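Local atomic coordinates of glycosyl hydrolase family 88 (Pedobacter heparinus, PDB entry 3WIW), a protein that hydrolyses unsaturated glucuronyl groups from heparin-derived oligosaccharides as a heparin-specific member of glycoside hydrolase family 88. Residues G251-T256 with A309-S314; H270-A275 with Q327-F332. All blocks are in the same frame, centred on the assembly; numbering follows the deposited sequence.

Interaction 1: G251-T256 with A309-S314; sequences GLYGYT and AAVIAS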
loop_
_atom_site.group_PDB
_atom_site.type_symbol
_atom_site.label_atom_id
_atom_site.label_comp_id
_atom_site.label_asym_id
_atom_site.label_seq_id
_atom_site.Cartn_x
_atom_site.Cartn_y
_atom_site.Cartn_z
ATOM N N GLY A 251 -4.922 -4.625 -5.992
ATOM C CA GLY A 251 -5.281 -5.984 -6.374
ATOM C C GLY A 251 -4.056 -6.844 -6.632
ATOM O O GLY A 251 -3.945 -7.950 -6.086
ATOM N N LEU A 252 -3.140 -6.348 -7.462
ATOM C CA LEU A 252 -1.916 -7.091 -7.752
ATOM C C LEU A 252 -1.171 -7.430 -6.453
ATOM O O LEU A 252 -0.776 -8.581 -6.212
ATOM C CB LEU A 252 -1.011 -6.272 -8.667
ATOM C CG LEU A 252 0.338 -6.914 -8.970
ATOM C CD1 LEU A 252 0.190 -8.263 -9.694
ATOM C CD2 LEU A 252 1.217 -5.944 -9.778
ATOM N N TYR A 253 -0.953 -6.408 -5.635
ATOM C CA TYR A 253 -0.239 -6.586 -4.386
ATOM C C TYR A 253 -1.003 -7.547 -3.464
ATOM O O TYR A 253 -0.399 -8.424 -2.844
ATOM C CB TYR A 253 -0.061 -5.231 -3.737
ATOM C CG TYR A 253 0.925 -5.139 -2.602
ATOM C CD1 TYR A 253 0.682 -5.774 -1.378
ATOM C CD2 TYR A 253 2.087 -4.375 -2.725
ATOM C CE1 TYR A 253 1.553 -5.636 -0.303
ATOM C CE2 TYR A 253 2.972 -4.239 -1.662
ATOM C CZ TYR A 253 2.690 -4.862 -0.449
ATOM O OH TYR A 253 3.539 -4.696 0.621
ATOM N N GLY A 254 -2.321 -7.354 -3.358
ATOM C CA GLY A 254 -3.166 -8.144 -2.471
ATOM C C GLY A 254 -3.006 -9.637 -2.751
ATOM O O GLY A 254 -2.944 -10.436 -1.803
ATOM N N TYR A 255 -2.942 -10.027 -4.026
ATOM C CA TYR A 255 -2.855 -11.458 -4.374
ATOM C C TYR A 255 -1.432 -11.984 -4.286
ATOM O O TYR A 255 -1.244 -13.140 -3.918
ATOM C CB TYR A 255 -3.576 -11.791 -5.710
ATOM C CG TYR A 255 -5.048 -11.668 -5.444
ATOM C CD1 TYR A 255 -5.704 -12.667 -4.732
ATOM C CD2 TYR A 255 -5.750 -10.503 -5.749
ATOM C CE1 TYR A 255 -7.034 -12.554 -4.389
ATOM C CE2 TYR A 255 -7.080 -10.371 -5.400
ATOM C CZ TYR A 255 -7.712 -11.396 -4.705
ATOM O OH TYR A 255 -9.024 -11.233 -4.349
ATOM N N THR A 256 -0.443 -11.137 -4.578
ATOM C CA THR A 256 0.951 -11.509 -4.386
ATOM C C THR A 256 1.215 -11.788 -2.897
ATOM O O THR A 256 1.778 -12.829 -2.531
ATOM C CB THR A 256 1.868 -10.410 -4.942
ATOM O OG1 THR A 256 1.604 -10.255 -6.346
ATOM C CG2 THR A 256 3.309 -10.787 -4.726
ATOM N N ALA A 309 2.427 3.254 -9.157
ATOM C CA ALA A 309 3.685 2.694 -9.673
ATOM C C ALA A 309 4.473 2.029 -8.551
ATOM O O ALA A 309 5.017 0.945 -8.757
ATOM C CB ALA A 309 4.532 3.757 -10.322
ATOM N N ALA A 310 4.574 2.679 -7.386
ATOM C CA ALA A 310 5.384 2.137 -6.296
ATOM C C ALA A 310 4.791 0.819 -5.778
ATOM O O ALA A 310 5.537 -0.137 -5.504
ATOM C CB ALA A 310 5.509 3.152 -5.183
ATOM N N VAL A 311 3.466 0.763 -5.624
ATOM C CA VAL A 311 2.780 -0.444 -5.173
ATOM C C VAL A 311 2.995 -1.564 -6.184
ATOM O O VAL A 311 3.306 -2.698 -5.807
ATOM C CB VAL A 311 1.290 -0.160 -4.907
ATOM C CG1 VAL A 311 0.521 -1.458 -4.607
ATOM C CG2 VAL A 311 1.121 0.847 -3.759
ATOM N N ILE A 312 2.861 -1.242 -7.472
ATOM C CA ILE A 312 3.090 -2.231 -8.514
ATOM C C ILE A 312 4.526 -2.745 -8.491
ATOM O O ILE A 312 4.741 -3.958 -8.588
ATOM C CB ILE A 312 2.723 -1.673 -9.916
ATOM C CG1 ILE A 312 1.202 -1.545 -10.023
ATOM C CG2 ILE A 312 3.267 -2.570 -11.014
ATOM C CD1 ILE A 312 0.751 -0.601 -11.140
ATOM N N ALA A 313 5.510 -1.842 -8.377
ATOM C CA ALA A 313 6.901 -2.267 -8.338
ATOM C C ALA A 313 7.151 -3.209 -7.148
ATOM O O ALA A 313 7.769 -4.274 -7.315
ATOM C CB ALA A 313 7.830 -1.068 -8.287
ATOM N N SER A 314 6.678 -2.837 -5.955
ATOM C CA SER A 314 6.898 -3.680 -4.788
ATOM C C SER A 314 6.275 -5.058 -5.000
ATOM O O SER A 314 6.925 -6.081 -4.770
ATOM C CB SER A 314 6.353 -3.026 -3.535
ATOM O OG SER A 314 6.824 -3.787 -2.446
#
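Y253 OH and S314 OG, one from each segment, both hydrogen-bond to the same carboxylate oxygen, OE2 of E383 on helix 375-392. The two hydroxyls thus meet at one carboxylate oxygen, and the serine oxygen S314 OG also lies 4.0 Å from Y253 CE2, in van der Waals contact. Serine suits this place because it is short enough to sit beside the ring and still supplies a polar group. With CG anti to the backbone N (chi1 -166°), the tyrosine ring swings across to the other helix and turns its CD2 edge, near the ring plane, to the carbonyl oxygen V311 O at 3.7 Å. The same CD2 meets V311 CG1 at 3.8 Å, the valine side chain crossing the tyrosine at about a right angle. A phenylalanine here could still pack on V311, but would probably cost the E383 carboxylate one of its partners and leave the end of the ring without its polar anchor. Elsewhere along the interface, L252 CD2 touches I312 CG2 at 4.1 Å; although I312 sets off away from the other helix, its CG2 branch reaches the leucine. The carbonyl L252 O takes both T256 N and T256 OG1, the hydroxyl standing above the carbonyl plane at 2.9 Å, which satisfies the threonine within its own helix. The segments run nearly parallel, 26° apart with axes 8.9 Å distant, and V311 also lies near W250, a predicted substrate-binding residue, consistent with neighbouring inner helices of an (alpha/alpha)6 barrel.

Interaction 2: H270-A275 with Q327-F332; sequences HAEHIA and QKYFKF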
loop_
_atom_site.group_PDB
_atom_site.type_symbol
_atom_site.label_atom_id
_atom_site.label_comp_id
_atom_site.label_asym_id
_atom_site.label_seq_id
_atom_site.Cartn_x
_atom_site.Cartn_y
_atom_site.Cartn_z
ATOM N N HIS A 270 -3.919 -15.801 -9.940
ATOM C CA HIS A 270 -4.672 -14.559 -10.102
ATOM C C HIS A 270 -3.726 -13.361 -10.195
ATOM O O HIS A 270 -3.903 -12.483 -11.056
ATOM C CB HIS A 270 -5.685 -14.399 -8.984
ATOM C CG HIS A 270 -6.766 -13.416 -9.287
ATOM N ND1 HIS A 270 -7.666 -13.594 -10.321
ATOM C CD2 HIS A 270 -7.101 -12.253 -8.687
ATOM C CE1 HIS A 270 -8.511 -12.580 -10.338
ATOM N NE2 HIS A 270 -8.178 -11.743 -9.368
ATOM N N ALA A 271 -2.691 -13.346 -9.363
ATOM C CA ALA A 271 -1.686 -12.297 -9.424
ATOM C C ALA A 271 -1.033 -12.191 -10.808
ATOM O O ALA A 271 -0.825 -11.078 -11.320
ATOM C CB ALA A 271 -0.635 -12.463 -8.341
ATOM N N GLU A 272 -0.721 -13.332 -11.416
ATOM C CA GLU A 272 -0.107 -13.293 -12.733
ATOM C C GLU A 272 -1.068 -12.767 -13.793
ATOM O O GLU A 272 -0.638 -12.055 -14.701
ATOM C CB GLU A 272 0.470 -14.659 -13.129
ATOM C CG GLU A 272 1.674 -15.054 -12.284
ATOM C CD GLU A 272 2.549 -16.073 -12.984
ATOM O OE1 GLU A 272 2.419 -17.269 -12.651
ATOM O OE2 GLU A 272 3.351 -15.676 -13.878
ATOM N N HIS A 273 -2.351 -13.110 -13.683
ATOM C CA HIS A 273 -3.349 -12.567 -14.623
ATOM C C HIS A 273 -3.466 -11.049 -14.481
ATOM O O HIS A 273 -3.491 -10.320 -15.483
ATOM C CB HIS A 273 -4.733 -13.210 -14.443
ATOM C CG HIS A 273 -4.800 -14.648 -14.853
ATOM N ND1 HIS A 273 -4.377 -15.092 -16.088
ATOM C CD2 HIS A 273 -5.273 -15.743 -14.203
ATOM C CE1 HIS A 273 -4.567 -16.396 -16.174
ATOM N NE2 HIS A 273 -5.107 -16.814 -15.042
ATOM N N ILE A 274 -3.510 -10.567 -13.245
ATOM C CA ILE A 274 -3.535 -9.135 -12.998
ATOM C C ILE A 274 -2.268 -8.469 -13.548
ATOM O O ILE A 274 -2.341 -7.447 -14.238
ATOM C CB ILE A 274 -3.697 -8.825 -11.496
ATOM C CG1 ILE A 274 -5.063 -9.303 -10.985
ATOM C CG2 ILE A 274 -3.539 -7.309 -11.251
ATOM C CD1 ILE A 274 -5.140 -9.287 -9.451
ATOM N N ALA A 275 -1.117 -9.091 -13.309
ATOM C CA ALA A 275 0.152 -8.514 -13.734
ATOM C C ALA A 275 0.171 -8.338 -15.248
ATOM O O ALA A 275 0.639 -7.321 -15.762
ATOM C CB ALA A 275 1.318 -9.386 -13.290
ATOM N N GLN A 327 11.593 -13.263 -14.383
ATOM C CA GLN A 327 12.429 -12.177 -14.901
ATOM C C GLN A 327 11.619 -11.020 -15.489
ATOM O O GLN A 327 11.947 -9.860 -15.233
ATOM C CB GLN A 327 13.490 -12.675 -15.897
ATOM C CG GLN A 327 14.353 -11.553 -16.550
ATOM C CD GLN A 327 15.145 -10.679 -15.557
ATOM O OE1 GLN A 327 15.413 -11.075 -14.415
ATOM N NE2 GLN A 327 15.521 -9.476 -16.004
ATOM N N LYS A 328 10.540 -11.315 -16.219
ATOM C CA LYS A 328 9.733 -10.231 -16.806
ATOM C C LYS A 328 9.138 -9.321 -15.733
ATOM O O LYS A 328 9.033 -8.112 -15.923
ATOM C CB LYS A 328 8.630 -10.754 -17.735
ATOM C CG LYS A 328 7.579 -11.618 -17.059
ATOM C CD LYS A 328 6.495 -12.044 -18.044
ATOM C CE LYS A 328 5.505 -13.000 -17.381
ATOM N NZ LYS A 328 6.163 -14.196 -16.774
ATOM N N TYR A 329 8.768 -9.898 -14.591
ATOM C CA TYR A 329 8.247 -9.108 -13.476
ATOM C C TYR A 329 9.348 -8.283 -12.819
ATOM O O TYR A 329 9.159 -7.093 -12.530
ATOM C CB TYR A 329 7.580 -10.013 -12.437
ATOM C CG TYR A 329 6.484 -10.873 -13.004
ATOM C CD1 TYR A 329 5.468 -10.314 -13.786
ATOM C CD2 TYR A 329 6.446 -12.236 -12.745
ATOM C CE1 TYR A 329 4.443 -11.106 -14.306
ATOM C CE2 TYR A 329 5.430 -13.039 -13.257
ATOM C CZ TYR A 329 4.425 -12.465 -14.033
ATOM O OH TYR A 329 3.414 -13.251 -14.539
ATOM N N PHE A 330 10.494 -8.911 -12.587
ATOM C CA PHE A 330 11.619 -8.199 -12.001
ATOM C C PHE A 330 12.028 -7.016 -12.887
ATOM O O PHE A 330 12.257 -5.898 -12.396
ATOM C CB PHE A 330 12.815 -9.131 -11.836
ATOM C CG PHE A 330 14.009 -8.442 -11.279
ATOM C CD1 PHE A 330 14.155 -8.284 -9.909
ATOM C CD2 PHE A 330 14.966 -7.903 -12.126
ATOM C CE1 PHE A 330 15.254 -7.627 -9.391
ATOM C CE2 PHE A 330 16.072 -7.238 -11.605
ATOM C CZ PHE A 330 16.209 -7.112 -10.242
ATOM N N LYS A 331 12.142 -7.252 -14.192
ATOM C CA LYS A 331 12.591 -6.209 -15.122
ATOM C C LYS A 331 11.607 -5.044 -15.150
ATOM O O LYS A 331 12.008 -3.880 -15.156
ATOM C CB LYS A 331 12.780 -6.790 -16.535
ATOM C CG LYS A 331 13.160 -5.785 -17.605
ATOM C CD LYS A 331 14.492 -5.122 -17.314
ATOM C CE LYS A 331 15.036 -4.400 -18.559
ATOM N NZ LYS A 331 14.068 -3.452 -19.198
ATOM N N PHE A 332 10.317 -5.353 -15.130
ATOM C CA PHE A 332 9.298 -4.307 -15.182
ATOM C C PHE A 332 9.380 -3.464 -13.910
ATOM O O PHE A 332 9.350 -2.233 -13.971
ATOM C CB PHE A 332 7.927 -4.943 -15.391
ATOM C CG PHE A 332 6.862 -3.987 -15.851
ATOM C CD1 PHE A 332 6.196 -3.169 -14.937
ATOM C CD2 PHE A 332 6.496 -3.930 -17.191
ATOM C CE1 PHE A 332 5.194 -2.274 -15.366
ATOM C CE2 PHE A 332 5.488 -3.070 -17.615
ATOM C CZ PHE A 332 4.839 -2.226 -16.708
HETATM O O HOH W 1 1.701 -12.249 -16.166
#
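The ring of Y329 carries the methylene CG of its neighbour K328 over the centre of one face, 4.1 Å above the plane, while E272 OE2 and a water lie at its hydroxyl edge, in the ring plane. The carboxylate of E272 is turned 78° from the ring. Y329 OH donates to E272 OE2 at 2.5 Å, a short bond made to the anti lone pair, the one facing away from the other carboxylate oxygen. E272 gets there with CG anti to its carbonyl carbon (chi1 -68°) and an extended chain beyond, the glutamate's length carrying OE2 to the phenol. The water gives one hydrogen to Y329 OH at 2.6 Å and the other to the backbone oxygen E272 O at 2.8 Å, tying the phenol to both ends of the same residue. Helices 265-279 and 327-340 belong to the (alpha/alpha)6 barrel; here their axes stay 12.3 Å apart and 51° askew, a separation that a long aromatic side chain can span. A275 CB approaches Y329 CE1 obliquely at 3.7 Å, its small methyl letting the tyrosine come close to the helix. L316 and L319 of helix 306-322 also touch Y329. K328 NZ stays 4.3 Å from E272 OE2, beyond a salt bridge, but its charge would probably favour the ionised form of the carboxylate that accepts the phenol's hydrogen bond.

Overall arrangement
Interactions 1 and 2 alternate along the chain, and their centres lie 10 Å apart. Together they join four consecutive helices, 245-262 to 327-340, interaction 1 pairing first with third and interaction 2 second with fourth. They meet through 251-256 and 270-275: L252 packs on I274, T256 on A271, and the rings of Y255 and H270 stand edge-to-face. Interaction 1 is wholly buried, close to the chain's centre; its helices run nearly parallel and touch mainly through apolar side chains. Interaction 2, about 17 Å from that centre, is partly exposed and away from the annotated sites; there a wider gap is bridged by a phenol, a carboxylate and a water, with a lysine nearby.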